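Local atomic coordinates of beta-1,4-exocellulase (PDB entry 4B4H), a protein that probably hydrolyses beta-1,4-glycosidic bonds of cellulose as a glycoside hydrolase family 6 cellobiohydrolase, of which this chain is the catalytic domain. Residues F222-T226 / E262-V266; N228-E234 / S315-R320; I321-N325 / R386-P391. All blocks are in the same frame, centred on the assembly; numbering follows the deposited sequence.

Contact 1 of 3, residues F222-T226 / E262-V266; sequences FISNT and ELSFV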
loop_
_atom_site.group_PDB
_atom_site.type_symbol
_atom_site.label_atom_id
_atom_site.label_comp_id
_atom_site.label_asym_id
_atom_site.label_seq_id
_atom_site.Cartn_x
_atom_site.Cartn_y
_atom_site.Cartn_z
ATOM N N PHE A 222 3.028 -5.008 -9.902
ATOM C CA PHE A 222 3.160 -4.976 -8.458
ATOM C C PHE A 222 3.016 -3.545 -7.953
ATOM O O PHE A 222 3.317 -2.600 -8.657
ATOM C CB PHE A 222 4.507 -5.588 -8.046
ATOM C CG PHE A 222 4.633 -7.055 -8.381
ATOM C CD1 PHE A 222 4.979 -7.480 -9.663
ATOM C CD2 PHE A 222 4.371 -8.013 -7.411
ATOM C CE1 PHE A 222 5.075 -8.835 -9.970
ATOM C CE2 PHE A 222 4.462 -9.362 -7.714
ATOM C CZ PHE A 222 4.809 -9.770 -8.982
ATOM N N ILE A 223 2.539 -3.401 -6.730
ATOM C CA ILE A 223 2.443 -2.098 -6.077
ATOM C C ILE A 223 3.189 -2.077 -4.747
ATOM O O ILE A 223 2.959 -2.951 -3.875
ATOM C CB ILE A 223 0.973 -1.631 -5.902
ATOM C CG1 ILE A 223 0.911 -0.287 -5.175
ATOM C CG2 ILE A 223 0.165 -2.655 -5.104
ATOM C CD1 ILE A 223 -0.461 0.353 -5.186
ATOM N N SER A 224 4.010 -1.046 -4.580
ATOM C CA SER A 224 4.681 -0.780 -3.309
ATOM C C SER A 224 4.163 0.454 -2.584
ATOM O O SER A 224 3.534 1.368 -3.195
ATOM C CB SER A 224 6.199 -0.636 -3.489
ATOM O OG SER A 224 6.587 0.720 -3.677
ATOM N N ASN A 225 4.454 0.459 -1.278
ATOM C CA ASN A 225 4.205 1.581 -0.378
ATOM C C ASN A 225 2.726 1.804 -0.056
ATOM O O ASN A 225 2.362 2.877 0.421
ATOM C CB ASN A 225 4.805 2.879 -0.952
ATOM C CG ASN A 225 5.228 3.846 0.113
ATOM O OD1 ASN A 225 5.582 3.447 1.218
ATOM N ND2 ASN A 225 5.209 5.143 -0.217
ATOM N N THR A 226 1.881 0.796 -0.312
ATOM C CA THR A 226 0.419 1.007 -0.258
ATOM C C THR A 226 0.016 1.378 1.156
ATOM O O THR A 226 0.339 0.658 2.107
ATOM C CB THR A 226 -0.399 -0.217 -0.705
ATOM O OG1 THR A 226 0.122 -0.722 -1.928
ATOM C CG2 THR A 226 -1.838 0.208 -0.921
ATOM N N GLU A 262 11.643 3.970 -2.293
ATOM C CA GLU A 262 10.760 3.024 -2.973
ATOM C C GLU A 262 11.101 2.822 -4.443
ATOM O O GLU A 262 10.957 1.718 -4.977
ATOM C CB GLU A 262 9.299 3.467 -2.842
ATOM C CG GLU A 262 8.716 3.318 -1.442
ATOM C CD GLU A 262 8.727 1.875 -0.972
ATOM O OE1 GLU A 262 7.933 1.071 -1.478
ATOM O OE2 GLU A 262 9.561 1.523 -0.115
ATOM N N LEU A 263 11.547 3.881 -5.103
ATOM C CA LEU A 263 11.793 3.776 -6.522
ATOM C C LEU A 263 12.944 2.822 -6.835
ATOM O O LEU A 263 12.808 1.946 -7.701
ATOM C CB LEU A 263 12.016 5.148 -7.153
ATOM C CG LEU A 263 12.234 5.104 -8.668
ATOM C CD1 LEU A 263 11.033 4.567 -9.423
ATOM C CD2 LEU A 263 12.606 6.480 -9.198
ATOM N N SER A 264 14.068 2.978 -6.129
ATOM C CA SER A 264 15.188 2.066 -6.315
ATOM C C SER A 264 14.725 0.636 -6.100
ATOM O O SER A 264 15.062 -0.258 -6.863
ATOM C CB SER A 264 16.320 2.390 -5.344
ATOM O OG SER A 264 15.870 2.309 -4.003
ATOM N N PHE A 265 13.932 0.455 -5.046
ATOM C CA PHE A 265 13.399 -0.834 -4.640
ATOM C C PHE A 265 12.524 -1.498 -5.713
ATOM O O PHE A 265 12.835 -2.601 -6.173
ATOM C CB PHE A 265 12.664 -0.676 -3.299
ATOM C CG PHE A 265 11.830 -1.870 -2.895
ATOM C CD1 PHE A 265 12.421 -3.087 -2.567
ATOM C CD2 PHE A 265 10.442 -1.766 -2.843
ATOM C CE1 PHE A 265 11.640 -4.165 -2.175
ATOM C CE2 PHE A 265 9.659 -2.841 -2.465
ATOM C CZ PHE A 265 10.257 -4.043 -2.138
ATOM N N VAL A 266 11.426 -0.855 -6.105
ATOM C CA VAL A 266 10.546 -1.471 -7.130
ATOM C C VAL A 266 11.241 -1.711 -8.482
ATOM O O VAL A 266 10.888 -2.649 -9.195
ATOM C CB VAL A 266 9.185 -0.742 -7.334
ATOM C CG1 VAL A 266 8.416 -0.697 -6.019
ATOM C CG2 VAL A 266 9.373 0.651 -7.921
#
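Strand 222-224 and the first turn of the helix starting at Glu262 run roughly antiparallel, at 154°, with axes 9.8 Å apart. Phe222 directs its CA-to-CB bond toward the helix, but its ring swings away and packs edge-to-face on Phe278. Ile223 faces the other way, onto Val352. Ser224 makes the larger part of the strand's side of the contact. Its OG donates a short hydrogen bond of 2.6 Å to Glu262 OE1 and lies 3.3 Å from Val266 CG1, while Ser224 CB reaches the edge of the Phe265 ring, 4.2 Å from CE2. Glu262 OE1 lies at the strand end, and OE2 is held by the backbone N of His189. At Asn225 the chain turns off the strand with positive phi; its N is 3.5 Å from Glu262 OE1, and its side-chain OD1 accepts from the backbone N of Ser230. Thr226 points out of reach, bonding to Asp185. Backbone pairing with 180-185 and 283-287 places the strand between two parallel neighbours in the central sheet, so this is a helix packed on the C-terminal end of a central strand, as in the distorted alpha/beta barrel of family 6, beside the predicted substrate-binding residues His188 and Asn228.

Contact 2 of 3, residues N228-E234 / S315-R320; sequences NYSATVE and SRIDRR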
loop_
_atom_site.group_PDB
_atom_site.type_symbol
_atom_site.label_atom_id
_atom_site.label_comp_id
_atom_site.label_asym_id
_atom_site.label_seq_id
_atom_site.Cartn_x
_atom_site.Cartn_y
_atom_site.Cartn_z
ATOM N N ASN A 228 1.320 3.390 2.992
ATOM C CA ASN A 228 2.508 3.622 3.826
ATOM C C ASN A 228 3.134 4.987 3.531
ATOM O O ASN A 228 2.487 5.879 2.972
ATOM C CB ASN A 228 3.541 2.467 3.680
ATOM C CG ASN A 228 4.347 2.195 4.958
ATOM O OD1 ASN A 228 5.242 2.955 5.320
ATOM N ND2 ASN A 228 4.058 1.062 5.611
ATOM N N TYR A 229 4.370 5.155 3.967
ATOM C CA TYR A 229 4.946 6.502 4.058
ATOM C C TYR A 229 6.394 6.578 3.553
ATOM O O TYR A 229 7.024 7.628 3.657
ATOM C CB TYR A 229 4.887 7.004 5.512
ATOM C CG TYR A 229 3.499 7.064 6.133
ATOM C CD1 TYR A 229 2.955 5.962 6.821
ATOM C CD2 TYR A 229 2.732 8.228 6.070
ATOM C CE1 TYR A 229 1.689 6.017 7.393
ATOM C CE2 TYR A 229 1.470 8.278 6.639
ATOM C CZ TYR A 229 0.960 7.177 7.325
ATOM O OH TYR A 229 -0.289 7.270 7.892
ATOM N N SER A 230 6.911 5.481 3.004
ATOM C CA SER A 230 8.298 5.392 2.556
ATOM C C SER A 230 8.501 6.320 1.368
ATOM O O SER A 230 7.572 6.519 0.580
ATOM C CB SER A 230 8.699 3.948 2.239
ATOM O OG SER A 230 9.033 3.259 3.445
ATOM N N ALA A 231 9.672 6.940 1.296
ATOM C CA ALA A 231 9.963 7.961 0.299
ATOM C C ALA A 231 10.095 7.355 -1.096
ATOM O O ALA A 231 10.690 6.290 -1.238
ATOM C CB ALA A 231 11.229 8.720 0.680
ATOM N N THR A 232 9.545 8.037 -2.113
ATOM C CA THR A 232 9.718 7.621 -3.513
ATOM C C THR A 232 11.201 7.675 -3.886
ATOM O O THR A 232 11.788 6.649 -4.263
ATOM C CB THR A 232 8.910 8.497 -4.479
ATOM O OG1 THR A 232 7.529 8.465 -4.124
ATOM C CG2 THR A 232 9.050 7.965 -5.881
ATOM N N VAL A 233 11.779 8.877 -3.779
ATOM C CA VAL A 233 13.236 9.067 -3.843
ATOM C C VAL A 233 13.665 9.843 -2.588
ATOM O O VAL A 233 12.950 10.721 -2.139
ATOM C CB VAL A 233 13.689 9.823 -5.121
ATOM C CG1 VAL A 233 15.208 9.964 -5.148
ATOM C CG2 VAL A 233 13.192 9.130 -6.393
ATOM N N GLU A 234 14.802 9.473 -2.002
ATOM C CA GLU A 234 15.442 10.311 -0.990
ATOM C C GLU A 234 16.446 11.218 -1.707
ATOM O O GLU A 234 17.486 10.742 -2.146
ATOM C CB GLU A 234 16.137 9.458 0.071
ATOM C CG GLU A 234 15.188 8.820 1.084
ATOM C CD GLU A 234 14.762 9.758 2.204
ATOM O OE1 GLU A 234 15.096 10.966 2.174
ATOM O OE2 GLU A 234 14.078 9.275 3.135
ATOM N N SER A 315 19.059 14.658 6.921
ATOM C CA SER A 315 19.035 14.698 5.454
ATOM C C SER A 315 17.850 13.968 4.851
ATOM O O SER A 315 17.493 14.219 3.703
ATOM C CB SER A 315 20.311 14.075 4.897
ATOM O OG SER A 315 21.421 14.892 5.190
ATOM N N ARG A 316 17.265 13.045 5.614
ATOM C CA ARG A 316 16.184 12.194 5.107
ATOM C C ARG A 316 14.823 12.867 5.159
ATOM O O ARG A 316 14.502 13.563 6.128
ATOM C CB ARG A 316 16.146 10.839 5.823
ATOM C CG ARG A 316 15.920 10.857 7.331
ATOM C CD ARG A 316 16.153 9.441 7.824
ATOM N NE ARG A 316 16.124 9.248 9.272
ATOM C CZ ARG A 316 15.059 8.847 9.961
ATOM N NH1 ARG A 316 13.891 8.657 9.357
ATOM N NH2 ARG A 316 15.150 8.657 11.266
ATOM N N ILE A 317 14.036 12.667 4.105
ATOM C CA ILE A 317 12.702 13.262 4.039
ATOM C C ILE A 317 11.681 12.413 4.805
ATOM O O ILE A 317 10.805 12.960 5.433
ATOM C CB ILE A 317 12.236 13.580 2.601
ATOM C CG1 ILE A 317 12.086 12.312 1.765
ATOM C CG2 ILE A 317 13.195 14.593 1.983
ATOM C CD1 ILE A 317 11.233 12.488 0.528
ATOM N N ASP A 318 11.804 11.089 4.720
ATOM C CA ASP A 318 11.026 10.187 5.567
ATOM C C ASP A 318 11.570 10.335 6.980
ATOM O O ASP A 318 12.665 9.824 7.276
ATOM C CB ASP A 318 11.182 8.745 5.067
ATOM C CG ASP A 318 10.338 7.734 5.846
ATOM O OD1 ASP A 318 9.798 8.043 6.937
ATOM O OD2 ASP A 318 10.233 6.600 5.341
ATOM N N ARG A 319 10.819 11.035 7.833
ATOM C CA ARG A 319 11.274 11.384 9.185
ATOM C C ARG A 319 10.799 10.420 10.268
ATOM O O ARG A 319 10.933 10.694 11.461
ATOM C CB ARG A 319 10.853 12.806 9.553
ATOM C CG ARG A 319 11.387 13.858 8.601
ATOM C CD ARG A 319 11.244 15.241 9.218
ATOM N NE ARG A 319 9.872 15.495 9.660
ATOM C CZ ARG A 319 8.912 16.011 8.897
ATOM N NH1 ARG A 319 9.188 16.392 7.651
ATOM N NH2 ARG A 319 7.693 16.200 9.383
ATOM N N ARG A 320 10.266 9.276 9.875
ATOM C CA ARG A 320 9.747 8.343 10.867
ATOM C C ARG A 320 10.836 7.827 11.810
ATOM O O ARG A 320 12.016 7.883 11.505
ATOM C CB ARG A 320 9.079 7.182 10.171
ATOM C CG ARG A 320 7.739 7.538 9.573
ATOM C CD ARG A 320 7.146 6.325 8.895
ATOM N NE ARG A 320 7.865 5.975 7.675
ATOM C CZ ARG A 320 7.630 4.881 6.957
ATOM N NH1 ARG A 320 6.725 3.986 7.361
ATOM N NH2 ARG A 320 8.316 4.665 5.840
HETATM O O HOH W 1 11.634 6.027 3.073
HETATM O O HOH W 2 16.888 12.905 1.439
#
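Two irregular loops of the family 6 catalytic domain meet here, one shaped by an Asx turn at Asp318, and buried charged groups join them. At Ser315 the carbonyl O shares water 2 with Glu234 OE1. Arg316 turns its guanidinium back on its own loop, NH1 donating to Asp318 O and Arg320 O. Ile317 N gives Glu234 OE1 a nearly straight 2.8 Å hydrogen bond, and its CD1 packs on Ala231 CB at 3.8 Å. Asp318 N adds a weak bond to Glu234 OE2, so one carboxylate spans two successive amides. Asp318 OD1 accepts from Arg320 N, closing the Asx turn, and OD2 reaches Ala231 N through water 1. Arg320, salt-bridged to Asp318, lays one guanidinium face against the backbone of Tyr229, whose OH bonds to the predicted proton acceptor Asp359. Ser230 OG, also bonded to His188, receives a weak bond from Arg320 NH2 at 2.9 Å. Arg320 NH1 makes another weak bond, 2.7 Å, to OD1 of Asn228, a predicted substrate-binding residue; that OD1 accepts from Tyr229 N at 2.7 Å.

Contact 3 of 3, residues I321-N325 / R386-P391; sequences IHPGN and RNGNNP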
loop_
_atom_site.group_PDB
_atom_site.type_symbol
_atom_site.label_atom_id
_atom_site.label_comp_id
_atom_site.label_asym_id
_atom_site.label_seq_id
_atom_site.Cartn_x
_atom_site.Cartn_y
_atom_site.Cartn_z
ATOM N N ILE A 321 10.424 7.283 12.952
ATOM C CA ILE A 321 11.405 6.730 13.894
ATOM C C ILE A 321 11.989 5.431 13.335
ATOM O O ILE A 321 13.176 5.150 13.494
ATOM C CB ILE A 321 10.812 6.522 15.315
ATOM C CG1 ILE A 321 10.348 7.877 15.886
ATOM C CG2 ILE A 321 11.826 5.858 16.248
ATOM C CD1 ILE A 321 9.563 7.812 17.183
ATOM N N HIS A 322 11.144 4.662 12.655
ATOM C CA HIS A 322 11.486 3.341 12.159
ATOM C C HIS A 322 10.584 3.039 10.998
ATOM O O HIS A 322 9.421 3.432 11.031
ATOM C CB HIS A 322 11.213 2.323 13.250
ATOM C CG HIS A 322 11.731 0.952 12.944
ATOM N ND1 HIS A 322 11.021 0.043 12.259
ATOM C CD2 HIS A 322 12.935 0.335 13.283
ATOM C CE1 HIS A 322 11.732 -1.087 12.142
ATOM N NE2 HIS A 322 12.896 -0.915 12.774
ATOM N N PRO A 323 11.092 2.341 9.955
ATOM C CA PRO A 323 10.222 2.091 8.790
ATOM C C PRO A 323 9.016 1.177 9.053
ATOM O O PRO A 323 8.077 1.180 8.269
ATOM C CB PRO A 323 11.177 1.500 7.737
ATOM C CG PRO A 323 12.347 0.999 8.497
ATOM C CD PRO A 323 12.460 1.826 9.748
ATOM N N GLY A 324 9.033 0.438 10.161
ATOM C CA GLY A 324 7.892 -0.370 10.595
ATOM C C GLY A 324 6.744 0.399 11.253
ATOM O O GLY A 324 5.713 -0.188 11.614
ATOM N N ASN A 325 6.915 1.711 11.429
ATOM C CA ASN A 325 5.823 2.552 11.929
ATOM C C ASN A 325 4.849 2.958 10.813
ATOM O O ASN A 325 5.161 3.827 9.979
ATOM C CB ASN A 325 6.367 3.780 12.652
ATOM C CG ASN A 325 7.018 3.438 13.981
ATOM O OD1 ASN A 325 6.809 2.342 14.532
ATOM N ND2 ASN A 325 7.759 4.396 14.538
ATOM N N ARG A 386 8.987 -5.873 15.574
ATOM C CA ARG A 386 8.763 -5.492 14.170
ATOM C C ARG A 386 8.949 -4.004 13.862
ATOM O O ARG A 386 9.052 -3.619 12.686
ATOM C CB ARG A 386 7.402 -5.994 13.662
ATOM C CG ARG A 386 7.340 -7.495 13.407
ATOM C CD ARG A 386 5.911 -7.988 13.136
ATOM N NE ARG A 386 4.928 -7.609 14.163
ATOM C CZ ARG A 386 4.818 -8.180 15.365
ATOM N NH1 ARG A 386 5.653 -9.144 15.725
ATOM N NH2 ARG A 386 3.885 -7.766 16.216
ATOM N N ASN A 387 9.006 -3.160 14.892
ATOM C CA ASN A 387 9.315 -1.741 14.656
ATOM C C ASN A 387 10.561 -1.243 15.409
ATOM O O ASN A 387 10.624 -0.084 15.813
ATOM C CB ASN A 387 8.099 -0.848 14.958
ATOM C CG ASN A 387 7.951 -0.537 16.436
ATOM O OD1 ASN A 387 8.464 -1.269 17.293
ATOM N ND2 ASN A 387 7.256 0.552 16.747
ATOM N N GLY A 388 11.538 -2.122 15.595
ATOM C CA GLY A 388 12.719 -1.810 16.410
ATOM C C GLY A 388 12.443 -1.403 17.853
ATOM O O GLY A 388 13.210 -0.641 18.453
ATOM N N ASN A 389 11.341 -1.891 18.421
ATOM C CA ASN A 389 10.950 -1.534 19.791
ATOM C C ASN A 389 10.982 -0.014 20.062
ATOM O O ASN A 389 11.572 0.476 21.038
ATOM C CB ASN A 389 11.805 -2.320 20.792
ATOM C CG ASN A 389 11.289 -3.728 21.005
ATOM O OD1 ASN A 389 10.420 -3.961 21.846
ATOM N ND2 ASN A 389 11.798 -4.668 20.231
ATOM N N ASN A 390 10.301 0.712 19.184
ATOM C CA ASN A 390 10.271 2.165 19.172
ATOM C C ASN A 390 8.884 2.699 19.464
ATOM O O ASN A 390 7.900 1.989 19.264
ATOM C CB ASN A 390 10.681 2.645 17.778
ATOM C CG ASN A 390 12.162 2.517 17.529
ATOM O OD1 ASN A 390 12.955 3.291 18.073
ATOM N ND2 ASN A 390 12.549 1.572 16.679
ATOM N N PRO A 391 8.788 3.971 19.900
ATOM C CA PRO A 391 7.471 4.606 19.891
ATOM C C PRO A 391 6.801 4.394 18.531
ATOM O O PRO A 391 7.486 4.321 17.498
ATOM C CB PRO A 391 7.796 6.087 20.119
ATOM C CG PRO A 391 9.046 6.056 20.912
ATOM C CD PRO A 391 9.832 4.881 20.401
HETATM O O HOH W 3 5.922 -3.043 11.706
#
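His322, Ile321 and Asn387 bury the most surface where these two loops meet. The imidazole of His322 lies flat against the backbone of the other loop: Asn387 O sits over its face, 3.2 Å from His322 CG, and Gly388 N over the same ring, 3.4 Å from NE2 but at an angle too poor for a hydrogen bond. Gly388 suits this packing, since a CB there would clash with His322 CD2. Gly324 N donates to His322 ND1 at 2.9 Å within the type I turn 322-325. Gly324 passes close to the second loop, and a CB would run into Arg386 O; water 3 links both carbonyls, weakly at Arg386. Ile321 supplies the apolar part, CD1 touching Pro391 CB at 3.8 Å and CG2 reaching Asn390 OD1 at 3.3 Å. Asn387 ND2 donates to Asn325 OD1 at 2.9 Å and also to Asn390 O, while Asn325 ND2 donates to Pro391 O at 3.0 Å. Asn387 OD1 accepts from Asn390 N, an Asx motif that shapes the 387-390 bend. The whole is a beta turn packed on an Asx-stabilised loop whose exposed Asn389 has been seen binding calcium in a structure of this protein, though none is bound here.

Overall arrangement
From contact 1 to contact 3 the packing moves outward, from the sheet to partly exposed loops. Contact 1 alone uses regular elements, a strand and a helix, and is small and fully buried. Contact 2 is also largely buried but joins loops through charged groups and water, whereas contact 3 relies on asparagine amides, a histidine ring and backbone. Contacts 1 and 2 touch directly: Glu262 N lies 2.7 Å from Ala231 O and Leu263 N 2.9 Å from Thr232 O, tying the helix start to the 228-234 loop. Contacts 2 and 3 use adjoining parts of the chain, 315-320 and 321-325, where Arg320 NH1 approaches Asn325 O at 3.1 Å. Contacts 1 and 3 stay about 8 Å apart at their nearest atoms.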